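Local coordinates for protein particle-associated lyase (Acinetobacter bacteriophage AP22, PDB 4Y9V) that probably cleaves the capsular polysaccharide of Acinetobacter baumannii as a lyase, serving as the phage tailspike and binding a capsular saccharide, at residues D150-Y155 with I203-P208; G172-V177 with L254-N259; I123-S128 with D139-S144; Q134-D139 with T184-G189; G113-G118 with V230-R235. All coordinates share one frame; numbering follows the deposited sequence.

Interaction 1 of 5, residues D150-Y155 with I203-P208; sequences DWLVIY and ILKVNP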
# COMPACT_ATOMS: atom_id res chain seq x y z
N ASP A 150 27.09 5.71 17.42
CA ASP A 150 28.00 5.24 16.38
C ASP A 150 27.27 4.29 15.41
O ASP A 150 26.43 3.47 15.80
CB ASP A 150 29.17 4.51 16.99
CG ASP A 150 30.24 5.39 17.65
OD1 ASP A 150 30.16 6.63 17.49
OD2 ASP A 150 31.11 4.82 18.30
N TRP A 151 27.68 4.39 14.15
CA TRP A 151 27.35 3.46 13.09
C TRP A 151 28.42 2.37 13.07
O TRP A 151 29.58 2.65 12.78
CB TRP A 151 27.28 4.22 11.76
CG TRP A 151 27.07 3.40 10.53
CD1 TRP A 151 26.86 2.06 10.39
CD2 TRP A 151 27.06 3.95 9.20
NE1 TRP A 151 26.75 1.73 9.06
CE2 TRP A 151 26.85 2.87 8.31
CE3 TRP A 151 27.18 5.23 8.67
CZ2 TRP A 151 26.80 3.06 6.92
CZ3 TRP A 151 27.12 5.42 7.31
CH2 TRP A 151 26.92 4.34 6.44
N LEU A 152 27.99 1.16 13.45
CA LEU A 152 28.86 0.00 13.42
C LEU A 152 28.39 -0.95 12.30
O LEU A 152 27.22 -0.98 11.92
CB LEU A 152 28.89 -0.77 14.74
CG LEU A 152 29.24 0.07 15.98
CD1 LEU A 152 29.23 -0.86 17.21
CD2 LEU A 152 30.56 0.79 15.84
N VAL A 153 29.35 -1.74 11.82
CA VAL A 153 29.07 -2.81 10.87
C VAL A 153 29.47 -4.12 11.53
O VAL A 153 30.60 -4.29 11.98
CB VAL A 153 29.87 -2.65 9.56
CG1 VAL A 153 29.37 -3.66 8.53
CG2 VAL A 153 29.81 -1.22 9.02
N ILE A 154 28.52 -5.06 11.57
CA ILE A 154 28.81 -6.44 11.89
C ILE A 154 29.06 -7.12 10.55
O ILE A 154 28.23 -7.01 9.65
CB ILE A 154 27.59 -7.10 12.60
CG1 ILE A 154 27.25 -6.39 13.89
CG2 ILE A 154 27.82 -8.61 12.79
CD1 ILE A 154 25.87 -6.73 14.46
N TYR A 155 30.19 -7.81 10.37
CA TYR A 155 30.50 -8.38 9.06
C TYR A 155 31.25 -9.68 9.22
O TYR A 155 32.23 -9.76 9.95
CB TYR A 155 31.34 -7.38 8.21
CG TYR A 155 31.55 -7.82 6.78
CD1 TYR A 155 30.54 -7.72 5.84
CD2 TYR A 155 32.75 -8.38 6.38
CE1 TYR A 155 30.71 -8.13 4.53
CE2 TYR A 155 32.94 -8.78 5.06
CZ TYR A 155 31.94 -8.66 4.14
OH TYR A 155 32.18 -9.08 2.85
N ILE A 203 33.88 -6.26 13.71
CA ILE A 203 33.07 -5.09 14.03
C ILE A 203 33.82 -3.86 13.48
O ILE A 203 34.94 -3.58 13.91
CB ILE A 203 32.82 -4.95 15.53
CG1 ILE A 203 32.22 -6.20 16.17
CG2 ILE A 203 31.98 -3.72 15.82
CD1 ILE A 203 30.86 -6.61 15.63
N LEU A 204 33.19 -3.17 12.55
CA LEU A 204 33.71 -1.97 11.95
C LEU A 204 33.00 -0.75 12.54
O LEU A 204 31.83 -0.84 12.90
CB LEU A 204 33.54 -1.93 10.44
CG LEU A 204 33.82 -3.24 9.70
CD1 LEU A 204 33.53 -3.10 8.21
CD2 LEU A 204 35.26 -3.72 9.94
N LYS A 205 33.69 0.38 12.58
CA LYS A 205 33.09 1.66 12.90
C LYS A 205 33.17 2.56 11.69
O LYS A 205 34.28 2.67 11.11
CB LYS A 205 33.80 2.28 14.12
CG LYS A 205 33.24 3.62 14.52
CD LYS A 205 33.74 4.09 15.85
CE LYS A 205 33.40 5.55 16.12
NZ LYS A 205 33.62 5.92 17.54
N VAL A 206 32.08 3.23 11.35
CA VAL A 206 32.01 4.08 10.17
C VAL A 206 32.09 5.54 10.55
O VAL A 206 31.46 5.99 11.48
CB VAL A 206 30.70 3.80 9.39
CG1 VAL A 206 30.64 4.63 8.11
CG2 VAL A 206 30.54 2.32 9.08
N ASN A 207 32.84 6.29 9.73
CA ASN A 207 32.88 7.76 9.79
C ASN A 207 32.24 8.24 8.50
O ASN A 207 32.88 8.15 7.45
CB ASN A 207 34.36 8.20 9.88
CG ASN A 207 34.51 9.69 10.02
OD1 ASN A 207 33.55 10.40 9.86
ND2 ASN A 207 35.74 10.13 10.31
N PRO A 208 30.98 8.63 8.52
CA PRO A 208 30.23 8.89 7.28
C PRO A 208 30.63 10.21 6.62
O PRO A 208 31.07 11.15 7.31
CB PRO A 208 28.79 8.93 7.75
CG PRO A 208 28.88 9.47 9.18
CD PRO A 208 30.10 8.79 9.71
O HOH W 1 32.46 8.26 17.99
O HOH W 2 29.42 6.50 13.34
O HOH W 3 30.10 6.01 13.79
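Lys205 NZ, in the one of its two conformers described here, is gripped by three partners: the carboxylate of Asp150, a water and the backbone O of Gln145. Its salt bridge to Asp150 OD2 measures 2.8 Å, with the ammonium standing above the carboxylate plane, 44° out of it. The same OD2 also accepts from the backbone N of Gln147, while the water on NZ turns a hydrogen to Asp150 OD1, so both carboxylate oxygens are held. Lys205 gets there on a fully extended chain, its CG anti to the backbone N (chi1 179°), and on the way its CB and CG brush CD2 of Leu152. The backbones form an antiparallel pair of strands in the region assigned to the tailspike Ig-like domain, with Val153 and Leu204 as the hydrogen-bonded pair: Val153 N to Leu204 O and Leu204 N to Val153 O are both 2.9 Å. Val206 N reaches Trp151 O, also at 2.9 Å, and further on a water, in either of two mutually exclusive positions, links Trp151 N to Val206 O. On the face carrying Val153 and Leu204, Val206 lies over the indole of Trp151. Its CG2 sits 3.7 Å from the centroid of the five-membered ring, just 3° off the normal, and CG1 covers CE3 of the six-membered half. Pro208 CB comes to the ring edge, 3.9 Å from Trp151 CZ3. CG2 of Val206 also meets CG2 of Val153 at 3.6 Å.

Interaction 2 of 5, residues G172-V177 with L254-N259; sequences GEFVEV and LRRCFN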
# COMPACT_ATOMS: atom_id res chain seq x y z
N GLY A 172 26.14 -9.92 7.39
CA GLY A 172 26.47 -8.75 8.18
C GLY A 172 25.30 -7.80 8.18
O GLY A 172 24.29 -8.04 7.51
N GLU A 173 25.42 -6.71 8.93
CA GLU A 173 24.39 -5.68 8.96
C GLU A 173 24.96 -4.41 9.60
O GLU A 173 26.00 -4.45 10.26
CB GLU A 173 23.13 -6.16 9.71
CG GLU A 173 23.35 -6.56 11.15
CD GLU A 173 22.18 -7.42 11.60
OE1 GLU A 173 22.13 -8.63 11.20
OE2 GLU A 173 21.25 -6.92 12.29
N PHE A 174 24.26 -3.32 9.41
CA PHE A 174 24.57 -2.06 10.04
C PHE A 174 23.72 -1.88 11.29
O PHE A 174 22.54 -2.23 11.29
CB PHE A 174 24.26 -0.89 9.10
CG PHE A 174 25.04 -0.87 7.80
CD1 PHE A 174 26.29 -1.47 7.68
CD2 PHE A 174 24.51 -0.20 6.70
CE1 PHE A 174 26.99 -1.40 6.46
CE2 PHE A 174 25.22 -0.14 5.49
CZ PHE A 174 26.44 -0.75 5.40
N VAL A 175 24.33 -1.34 12.36
CA VAL A 175 23.61 -1.03 13.57
C VAL A 175 24.02 0.37 14.06
O VAL A 175 25.12 0.84 13.77
CB VAL A 175 23.81 -2.07 14.70
CG1 VAL A 175 23.39 -3.46 14.22
CG2 VAL A 175 25.25 -2.07 15.21
N GLU A 176 23.12 0.98 14.82
CA GLU A 176 23.42 2.20 15.58
C GLU A 176 23.41 1.88 17.07
O GLU A 176 22.50 1.24 17.58
CB GLU A 176 22.44 3.32 15.27
CG GLU A 176 22.76 4.58 16.05
CD GLU A 176 21.92 5.76 15.65
OE1 GLU A 176 22.23 6.31 14.59
OE2 GLU A 176 20.99 6.10 16.36
N VAL A 177 24.46 2.34 17.75
CA VAL A 177 24.63 2.04 19.16
C VAL A 177 23.66 2.86 20.01
O VAL A 177 23.60 4.09 19.91
CB VAL A 177 26.08 2.33 19.57
CG1 VAL A 177 26.28 2.11 21.07
CG2 VAL A 177 27.03 1.46 18.78
N LEU A 254 24.83 3.92 -4.92
CA LEU A 254 24.78 4.20 -3.48
C LEU A 254 25.33 2.92 -2.82
O LEU A 254 24.72 1.87 -3.02
CB LEU A 254 23.39 4.47 -2.95
CG LEU A 254 22.62 5.68 -3.45
CD1 LEU A 254 23.51 6.90 -3.60
CD2 LEU A 254 21.95 5.44 -4.78
N ARG A 255 26.45 3.03 -2.11
CA ARG A 255 27.17 1.87 -1.61
C ARG A 255 27.35 1.99 -0.11
O ARG A 255 27.81 3.00 0.40
CB ARG A 255 28.53 1.77 -2.30
CG ARG A 255 29.37 0.57 -1.89
CD ARG A 255 30.53 0.39 -2.83
NE ARG A 255 31.35 -0.79 -2.58
CZ ARG A 255 32.61 -0.78 -2.16
NH1 ARG A 255 33.17 0.29 -1.68
NH2 ARG A 255 33.28 -1.92 -2.20
N ARG A 256 26.99 0.93 0.63
CA ARG A 256 27.21 0.92 2.07
C ARG A 256 26.61 2.19 2.71
O ARG A 256 27.20 2.80 3.59
CB ARG A 256 28.68 0.73 2.45
CG ARG A 256 29.24 -0.62 1.95
CD ARG A 256 30.70 -0.85 2.34
NE ARG A 256 31.56 0.20 1.79
CZ ARG A 256 32.86 0.17 1.85
NH1 ARG A 256 33.53 -0.85 2.34
NH2 ARG A 256 33.55 1.21 1.38
N CYS A 257 25.40 2.53 2.28
CA CYS A 257 24.67 3.66 2.81
C CYS A 257 23.51 3.16 3.71
O CYS A 257 23.03 2.04 3.56
CB CYS A 257 24.17 4.60 1.73
SG CYS A 257 25.49 5.52 0.89
N PHE A 258 23.11 4.03 4.63
CA PHE A 258 22.26 3.63 5.75
C PHE A 258 21.25 4.74 6.00
O PHE A 258 21.64 5.86 6.38
CB PHE A 258 23.18 3.42 6.96
CG PHE A 258 22.62 2.84 8.24
CD1 PHE A 258 21.46 2.08 8.31
CD2 PHE A 258 23.34 2.99 9.42
CE1 PHE A 258 21.06 1.51 9.49
CE2 PHE A 258 22.97 2.39 10.60
CZ PHE A 258 21.82 1.65 10.64
N ASN A 259 19.98 4.46 5.80
CA ASN A 259 18.88 5.44 6.02
C ASN A 259 18.94 6.57 4.98
O ASN A 259 19.44 7.66 5.23
CB ASN A 259 18.87 6.01 7.42
CG ASN A 259 19.00 4.95 8.49
OD1 ASN A 259 19.88 5.19 9.36
ND2 ASN A 259 18.25 3.96 8.48
O HOH W 4 20.28 4.37 12.50
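Phe174 pushes its CB squarely onto the ring of Phe258: the carbon lies 3.8 Å from the Phe258 centroid and 8° off the normal, a CH-pi contact over the middle of the face. CG of Phe258 is anti to its backbone N (chi1 -172°), beside its carbonyl carbon. The two side chains run antiparallel past one another, and their rings meet obliquely with planes 58° apart. Beyond Phe258, the Phe174 ring also packs on the backbone of the bend at Arg256 and Cys257. Cys257 O lies in the ring plane at the edge, 3.6 Å from Phe174 CE2, and Arg256 CA comes to 3.8 Å from Phe174 CZ. All of this is buried, carbon against carbon and against one carbonyl. The other end is much looser. There Glu176 and Asn259, in the conformer of Asn259 described here, meet through a single water, which donates to Asn259 OD1 at 3.3 Å and only weakly to Glu176 OE1. The stronger partner of Glu176 is Asn296 ND2 of the second subunit, which binds OE2, so this end of the contact lies by the subunit interface. The contact joins the Ig-like region to the pectin lyase-like beta-helix: strand 172-181, flanked by strands 151-156 and 184-187, meets the end of strand 250-255, which pairs in parallel with strands 229-232 and 278-283, while Trp151 of strand 151-156 packs against both phenylalanine rings.

Interaction 3 of 5, residues I123-S128 with D139-S144; sequences ITTLAS and DVADAS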
# COMPACT_ATOMS: atom_id res chain seq x y z
N ILE A 123 37.41 -2.07 14.50
CA ILE A 123 37.68 -1.74 15.89
C ILE A 123 37.73 -2.96 16.81
O ILE A 123 38.46 -2.92 17.79
CB ILE A 123 36.71 -0.68 16.42
CG1 ILE A 123 35.24 -1.05 16.19
CG2 ILE A 123 37.07 0.71 15.86
CD1 ILE A 123 34.29 -0.36 17.17
N THR A 124 36.99 -4.02 16.49
CA THR A 124 36.94 -5.15 17.41
C THR A 124 36.34 -6.36 16.71
O THR A 124 36.20 -6.38 15.48
CB THR A 124 36.27 -4.73 18.73
OG1 THR A 124 36.44 -5.74 19.72
CG2 THR A 124 34.80 -4.45 18.61
N THR A 125 35.99 -7.36 17.50
CA THR A 125 35.40 -8.61 17.07
C THR A 125 34.20 -8.91 17.99
O THR A 125 34.10 -8.39 19.11
CB THR A 125 36.38 -9.78 17.07
OG1 THR A 125 36.90 -9.95 18.38
CG2 THR A 125 37.48 -9.59 16.04
N LEU A 126 33.32 -9.77 17.45
CA LEU A 126 32.15 -10.20 18.25
C LEU A 126 32.54 -11.16 19.32
O LEU A 126 33.26 -12.11 19.07
CB LEU A 126 31.18 -10.87 17.26
CG LEU A 126 29.89 -11.37 17.86
CD1 LEU A 126 29.06 -10.25 18.46
CD2 LEU A 126 29.09 -12.18 16.84
N ALA A 127 31.97 -10.96 20.53
CA ALA A 127 32.31 -11.74 21.70
C ALA A 127 31.09 -12.41 22.38
O ALA A 127 31.27 -13.04 23.39
CB ALA A 127 33.09 -10.94 22.75
N SER A 128 29.90 -12.30 21.79
CA SER A 128 28.75 -13.11 22.22
C SER A 128 27.97 -13.51 20.98
O SER A 128 28.07 -12.85 19.93
CB SER A 128 27.83 -12.37 23.15
OG SER A 128 27.31 -11.17 22.58
N ASP A 139 28.17 -8.52 22.97
CA ASP A 139 29.44 -8.19 23.59
C ASP A 139 30.51 -8.13 22.49
O ASP A 139 30.43 -8.82 21.48
CB ASP A 139 29.84 -9.26 24.61
CG ASP A 139 28.93 -9.33 25.79
OD1 ASP A 139 28.13 -8.36 26.04
OD2 ASP A 139 28.93 -10.40 26.47
N VAL A 140 31.52 -7.31 22.76
CA VAL A 140 32.69 -7.18 21.89
C VAL A 140 33.94 -7.48 22.71
O VAL A 140 33.95 -7.42 23.93
CB VAL A 140 32.79 -5.80 21.23
CG1 VAL A 140 31.60 -5.60 20.27
CG2 VAL A 140 32.85 -4.70 22.27
N ALA A 141 35.04 -7.71 21.99
CA ALA A 141 36.33 -7.87 22.65
C ALA A 141 36.85 -6.53 23.20
O ALA A 141 37.62 -6.57 24.18
CB ALA A 141 37.32 -8.51 21.72
N ASP A 142 36.49 -5.41 22.61
CA ASP A 142 37.01 -4.10 23.00
C ASP A 142 35.97 -3.05 22.61
O ASP A 142 35.75 -2.84 21.44
CB ASP A 142 38.34 -3.80 22.33
CG ASP A 142 38.90 -2.43 22.65
OD1 ASP A 142 38.42 -1.78 23.60
OD2 ASP A 142 39.88 -2.04 21.93
N ALA A 143 35.36 -2.40 23.61
CA ALA A 143 34.39 -1.35 23.35
C ALA A 143 34.97 0.03 23.61
O ALA A 143 34.23 1.02 23.60
CB ALA A 143 33.17 -1.54 24.24
N SER A 144 36.29 0.16 23.76
CA SER A 144 36.88 1.44 24.11
C SER A 144 36.73 2.51 23.05
O SER A 144 36.86 3.71 23.36
CB SER A 144 38.35 1.24 24.43
OG SER A 144 39.14 0.86 23.33
O HOH W 5 39.04 -0.93 19.52
O HOH W 6 30.51 -12.49 26.00
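Thr124 and Val140 cross at about a right angle, with the methyl of the one pressed on the branch point of the other: Thr124 CG2 is 3.6 Å from Val140 CB. In Thr124 the hydroxyl takes the place anti to the backbone N (chi1 -169°), which carries OG1 over to the 141-142 peptides. Asp142 N gives it a bond of 2.9 Å that is weak, bent to 123° at the hydrogen. Ala141 CB lies beside the same OG1 at 3.5 Å and also faces OG1 of Thr125. Toward the other end Ser128 points its OG straight at Asp139 N, which donates over 2.8 Å at 175°. The methyl of Ala127 rests against Val140 C and Asp139 O, while Leu126 turns its CD1 to Asp139 O. Between these side chains run the backbone bonds Ala141 N to Thr125 O, 3.1 Å, and Ala127 N to Asp139 O, 2.8 Å, about a single bridge of Leu126 with Val140. Waters tie the margins: one joins Ile123 O to Asp142 OD2, another Ala127 O to Asp139 OD2, while Asp139 OD1 binds Thr184. Asp142 OD1 takes both Ser144 N and Ser144 OG, the hydroxyl arriving on the syn side. The bond from Ser144 N makes an Asx turn, and Ile123 and Thr124, both facing Ile203, form a classic beta bulge where strand 113-125 runs out in the Ig-like region.

Interaction 4 of 5, residues Q134-D139 with T184-G189; sequences QSQSFD and TVKFFG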
# COMPACT_ATOMS: atom_id res chain seq x y z
N GLN A 134 15.97 -11.54 17.47
CA GLN A 134 15.81 -11.58 18.90
C GLN A 134 16.79 -10.64 19.60
O GLN A 134 16.38 -9.83 20.44
CB GLN A 134 15.91 -13.00 19.47
CG GLN A 134 14.83 -13.90 18.88
CD GLN A 134 14.71 -15.23 19.50
OE1 GLN A 134 15.36 -15.55 20.48
NE2 GLN A 134 13.81 -16.02 18.97
N SER A 135 18.08 -10.73 19.30
CA SER A 135 19.05 -9.95 20.03
C SER A 135 18.91 -8.44 19.72
O SER A 135 18.69 -8.05 18.59
CB SER A 135 20.47 -10.35 19.64
OG SER A 135 20.74 -11.71 19.91
N GLN A 136 19.17 -7.65 20.77
CA GLN A 136 19.31 -6.19 20.66
C GLN A 136 20.61 -5.73 21.32
O GLN A 136 20.78 -4.54 21.57
CB GLN A 136 18.12 -5.43 21.22
CG GLN A 136 17.90 -5.61 22.72
CD GLN A 136 16.62 -4.95 23.19
OE1 GLN A 136 16.52 -3.71 23.17
NE2 GLN A 136 15.63 -5.71 23.54
N SER A 137 21.52 -6.66 21.57
CA SER A 137 22.81 -6.33 22.15
C SER A 137 23.78 -7.43 21.78
O SER A 137 23.41 -8.54 21.42
CB SER A 137 22.77 -6.19 23.67
OG SER A 137 22.34 -7.45 24.24
N PHE A 138 25.08 -7.10 21.95
CA PHE A 138 26.14 -8.08 21.76
C PHE A 138 27.35 -7.57 22.56
O PHE A 138 27.55 -6.37 22.73
CB PHE A 138 26.50 -8.30 20.30
CG PHE A 138 26.88 -7.08 19.51
CD1 PHE A 138 25.91 -6.33 18.86
CD2 PHE A 138 28.21 -6.66 19.39
CE1 PHE A 138 26.22 -5.24 18.11
CE2 PHE A 138 28.52 -5.53 18.65
CZ PHE A 138 27.54 -4.79 18.01
N ASP A 139 28.17 -8.52 22.97
CA ASP A 139 29.44 -8.19 23.59
C ASP A 139 30.51 -8.13 22.49
O ASP A 139 30.43 -8.82 21.48
CB ASP A 139 29.84 -9.26 24.61
CG ASP A 139 28.93 -9.33 25.79
OD1 ASP A 139 28.13 -8.36 26.04
OD2 ASP A 139 28.93 -10.40 26.47
N THR A 184 29.63 -4.55 26.62
CA THR A 184 28.31 -4.87 26.08
C THR A 184 27.76 -3.67 25.31
O THR A 184 27.61 -2.56 25.86
CB THR A 184 27.35 -5.25 27.20
OG1 THR A 184 27.85 -6.43 27.87
CG2 THR A 184 25.96 -5.58 26.63
N VAL A 185 27.46 -3.90 24.04
CA VAL A 185 26.92 -2.90 23.13
C VAL A 185 25.44 -3.18 22.92
O VAL A 185 25.09 -4.25 22.38
CB VAL A 185 27.67 -2.97 21.80
CG1 VAL A 185 27.11 -1.93 20.81
CG2 VAL A 185 29.17 -2.75 22.02
N LYS A 186 24.57 -2.29 23.38
CA LYS A 186 23.14 -2.39 23.06
C LYS A 186 22.92 -1.56 21.81
O LYS A 186 23.45 -0.42 21.74
CB LYS A 186 22.31 -1.89 24.24
CG LYS A 186 20.82 -2.15 24.08
CD LYS A 186 20.02 -1.81 25.32
CE LYS A 186 18.56 -2.23 25.20
NZ LYS A 186 17.77 -1.91 26.40
N PHE A 187 22.19 -2.08 20.85
CA PHE A 187 21.94 -1.38 19.59
C PHE A 187 20.43 -1.24 19.39
O PHE A 187 19.63 -1.97 19.95
CB PHE A 187 22.64 -2.05 18.40
CG PHE A 187 22.16 -3.46 18.08
CD1 PHE A 187 22.71 -4.57 18.67
CD2 PHE A 187 21.12 -3.64 17.16
CE1 PHE A 187 22.27 -5.85 18.34
CE2 PHE A 187 20.68 -4.88 16.84
CZ PHE A 187 21.25 -5.99 17.44
N PHE A 188 20.06 -0.28 18.54
CA PHE A 188 18.66 -0.07 18.22
C PHE A 188 18.15 -1.13 17.25
O PHE A 188 18.80 -1.47 16.25
CB PHE A 188 18.47 1.33 17.63
CG PHE A 188 18.58 2.41 18.68
CD1 PHE A 188 17.57 2.62 19.58
CD2 PHE A 188 19.70 3.23 18.75
CE1 PHE A 188 17.65 3.63 20.54
CE2 PHE A 188 19.80 4.23 19.69
CZ PHE A 188 18.75 4.44 20.58
N GLY A 189 16.97 -1.64 17.52
CA GLY A 189 16.38 -2.65 16.65
C GLY A 189 16.77 -4.04 17.07
O GLY A 189 17.17 -4.29 18.19
O HOH W 7 17.67 -1.57 21.85
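Phe138 and Val185 form the hydrogen-bonded pair of a short antiparallel strand pairing in the Ig-like region, flanked by the non-hydrogen-bonded pairs Ser137-Lys186 and Asp139-Thr184. Phe138 N gives to Val185 O at 2.9 Å, and Val185 N gives back to Phe138 O at 2.8 Å. Phe187 N satisfies Gln136 O, again at 2.9 Å. On the side-chain level, Thr184 OG1 donates to Asp139 OD1 over 2.7 Å, reaching it from above the carboxylate plane. Gln136 OE1 takes a hydrogen from a water that gives its other one to Phe187 O, so one solvent molecule serves two acceptors. The Gln136 side chain runs beside that of Lys186, whose CE touches Gln136 OE1, but the ammonium itself is salt-bridged to Glu328 OE2 of the second subunit. Ser135 OG has its partner in the backbone at Val131. Inside, apolar contacts take over. Gln136 CA lies over the face of Phe187, and Val185 CB over that of Phe138. The two aromatic side chains cross at about a right angle, their ring planes 45° apart, and Phe138 CE1 comes within 3.6 Å of Phe187 CD1.

Interaction 5 of 5, residues G113-G118 with V230-R235; sequences GFYASG and VIDYAR. With EDO (1,2-ethanediol), chain H.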
# COMPACT_ATOMS: atom_id res chain seq x y z
N GLY A 113 35.42 10.65 -13.10
CA GLY A 113 34.22 10.34 -12.33
C GLY A 113 34.29 11.06 -11.00
O GLY A 113 35.31 11.67 -10.67
N PHE A 114 33.20 10.98 -10.23
CA PHE A 114 33.16 11.46 -8.86
C PHE A 114 32.94 10.26 -7.93
O PHE A 114 32.08 9.41 -8.19
CB PHE A 114 32.01 12.46 -8.62
CG PHE A 114 32.19 13.86 -9.15
CD1 PHE A 114 33.34 14.31 -9.79
CD2 PHE A 114 31.15 14.76 -8.99
CE1 PHE A 114 33.44 15.62 -10.23
CE2 PHE A 114 31.26 16.08 -9.41
CZ PHE A 114 32.41 16.50 -10.05
N TYR A 115 33.66 10.24 -6.82
CA TYR A 115 33.50 9.19 -5.83
C TYR A 115 33.52 9.86 -4.45
O TYR A 115 34.57 10.39 -4.07
CB TYR A 115 34.62 8.13 -5.94
CG TYR A 115 34.25 6.80 -5.33
CD1 TYR A 115 33.99 6.66 -3.97
CD2 TYR A 115 34.10 5.65 -6.13
CE1 TYR A 115 33.62 5.43 -3.42
CE2 TYR A 115 33.73 4.44 -5.59
CZ TYR A 115 33.48 4.33 -4.23
OH TYR A 115 33.08 3.12 -3.74
N ALA A 116 32.43 9.83 -3.74
CA ALA A 116 32.32 10.44 -2.42
C ALA A 116 32.21 9.31 -1.39
O ALA A 116 31.36 8.48 -1.52
CB ALA A 116 31.09 11.32 -2.35
N SER A 117 33.13 9.30 -0.41
CA SER A 117 33.15 8.19 0.50
C SER A 117 33.47 8.60 1.93
O SER A 117 34.44 9.32 2.18
CB SER A 117 34.19 7.17 0.08
OG SER A 117 34.14 5.96 0.78
N GLY A 118 32.72 8.01 2.86
CA GLY A 118 33.11 7.89 4.24
C GLY A 118 34.15 6.79 4.41
O GLY A 118 34.69 6.27 3.41
N VAL A 230 29.52 7.73 -7.34
CA VAL A 230 29.32 6.78 -6.24
C VAL A 230 29.28 7.61 -4.95
O VAL A 230 30.15 8.45 -4.72
CB VAL A 230 30.42 5.72 -6.15
CG1 VAL A 230 30.06 4.71 -5.03
CG2 VAL A 230 30.63 5.03 -7.49
N ILE A 231 28.28 7.31 -4.10
CA ILE A 231 28.23 7.79 -2.71
C ILE A 231 28.36 6.54 -1.84
O ILE A 231 27.57 5.61 -2.01
CB ILE A 231 26.95 8.55 -2.41
CG1 ILE A 231 26.79 9.77 -3.29
CG2 ILE A 231 26.87 8.89 -0.93
CD1 ILE A 231 25.45 10.46 -3.19
N ASP A 232 29.36 6.53 -0.95
CA ASP A 232 29.74 5.35 -0.20
C ASP A 232 29.89 5.73 1.27
O ASP A 232 30.49 6.76 1.59
CB ASP A 232 31.05 4.83 -0.80
CG ASP A 232 31.52 3.45 -0.40
OD1 ASP A 232 31.05 2.87 0.58
OD2 ASP A 232 32.41 2.93 -1.17
N TYR A 233 29.32 4.92 2.18
CA TYR A 233 29.45 5.17 3.61
C TYR A 233 28.90 6.58 3.99
O TYR A 233 29.57 7.43 4.57
CB TYR A 233 30.83 4.93 4.17
CG TYR A 233 31.17 3.49 4.51
CD1 TYR A 233 30.26 2.64 5.12
CD2 TYR A 233 32.46 3.01 4.32
CE1 TYR A 233 30.62 1.34 5.50
CE2 TYR A 233 32.83 1.73 4.71
CZ TYR A 233 31.90 0.88 5.30
OH TYR A 233 32.20 -0.39 5.70
N ALA A 234 27.61 6.76 3.68
CA ALA A 234 26.85 7.93 4.07
C ALA A 234 25.55 7.45 4.74
O ALA A 234 25.04 6.37 4.43
CB ALA A 234 26.53 8.84 2.90
N ARG A 235 25.01 8.29 5.63
CA ARG A 235 23.77 7.96 6.33
C ARG A 235 22.85 9.18 6.42
O ARG A 235 23.28 10.33 6.43
CB ARG A 235 24.02 7.37 7.71
CG ARG A 235 24.73 8.22 8.76
CD ARG A 235 24.71 7.66 10.18
NE ARG A 235 25.57 8.37 11.12
CZ ARG A 235 25.83 8.08 12.40
NH1 ARG A 235 25.29 7.02 12.90
NH2 ARG A 235 26.65 8.85 13.11
C1 EDO H . 24.27 12.79 8.29
O1 EDO H . 25.64 12.33 8.12
C2 EDO H . 23.66 13.57 7.17
O2 EDO H . 23.77 12.99 5.87
O HOH W 8 35.01 3.70 -0.50
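Phe114 opens the pairing with its carbonyl, which accepts from Val230 N at 3.2 Å; its ring heads away into a cluster with Phe92, Phe106 and Phe108. Next, Tyr115 and Val230 project alongside each other. Val230 CB sits over one face of the phenol, 3.7 Å from its centroid, and CG1 touches CZ. Tyr115 and Asp232 share a face of the sheet; CG of Tyr115 is anti to the backbone N (chi1 -158°), and Tyr115 OH donates to Asp232 OD2 over 2.7 Å. That carboxylate oxygen is met on its anti side, 20° out of plane. Ala116 makes the central backbone bonds of these parallel strands, N to Val230 O at 2.8 Å and O to Asp232 N at 2.9 Å, in the side-by-side manner of successive rungs in the pectin lyase-like beta-helix. Ser117 gives its hydroxyl hydrogen to Gly118 O and accepts from a water that also donates to Asp232 OD2. Gly118 N ends the run on Asp232 O, and its CA packs against CB of Tyr233. Asp232 is thus a buried carboxylate with Tyr115, a water and Arg255 NH1 on OD2, and Arg256 NE on OD1. The two arginines would offset the charge of Asp232, and Asp232 in turn probably helps to fix the guanidinium of Arg255, which is also salt-bridged to Asp307 of the glycan pocket.

Interactions 1, 3 and 4 build up the Ig-like region, while interactions 2 and 5 root it on the beta-helix. Trp151 connects interactions 1 and 2, whose centres are 8 Å apart: its NE1 lies 3.4 Å from Phe174 CG. Interaction 3 is tied to interaction 1 by a probable hydrogen bond, Ile203 N to Thr124 O, 2.9 Å, and shares Asp139 with interaction 4. Phe138 of interaction 4 also packs on Ile154 and Ile203. Interactions 2 and 5 join through another probable one, Arg255 N to Ile231 O, 2.8 Å. Neither Val230 nor Arg256 touches the glycan: their side chains are about 9 Å and about 11 Å from the bound N-acetylfucosamine. Interactions 2 and 4 both reach the second subunit.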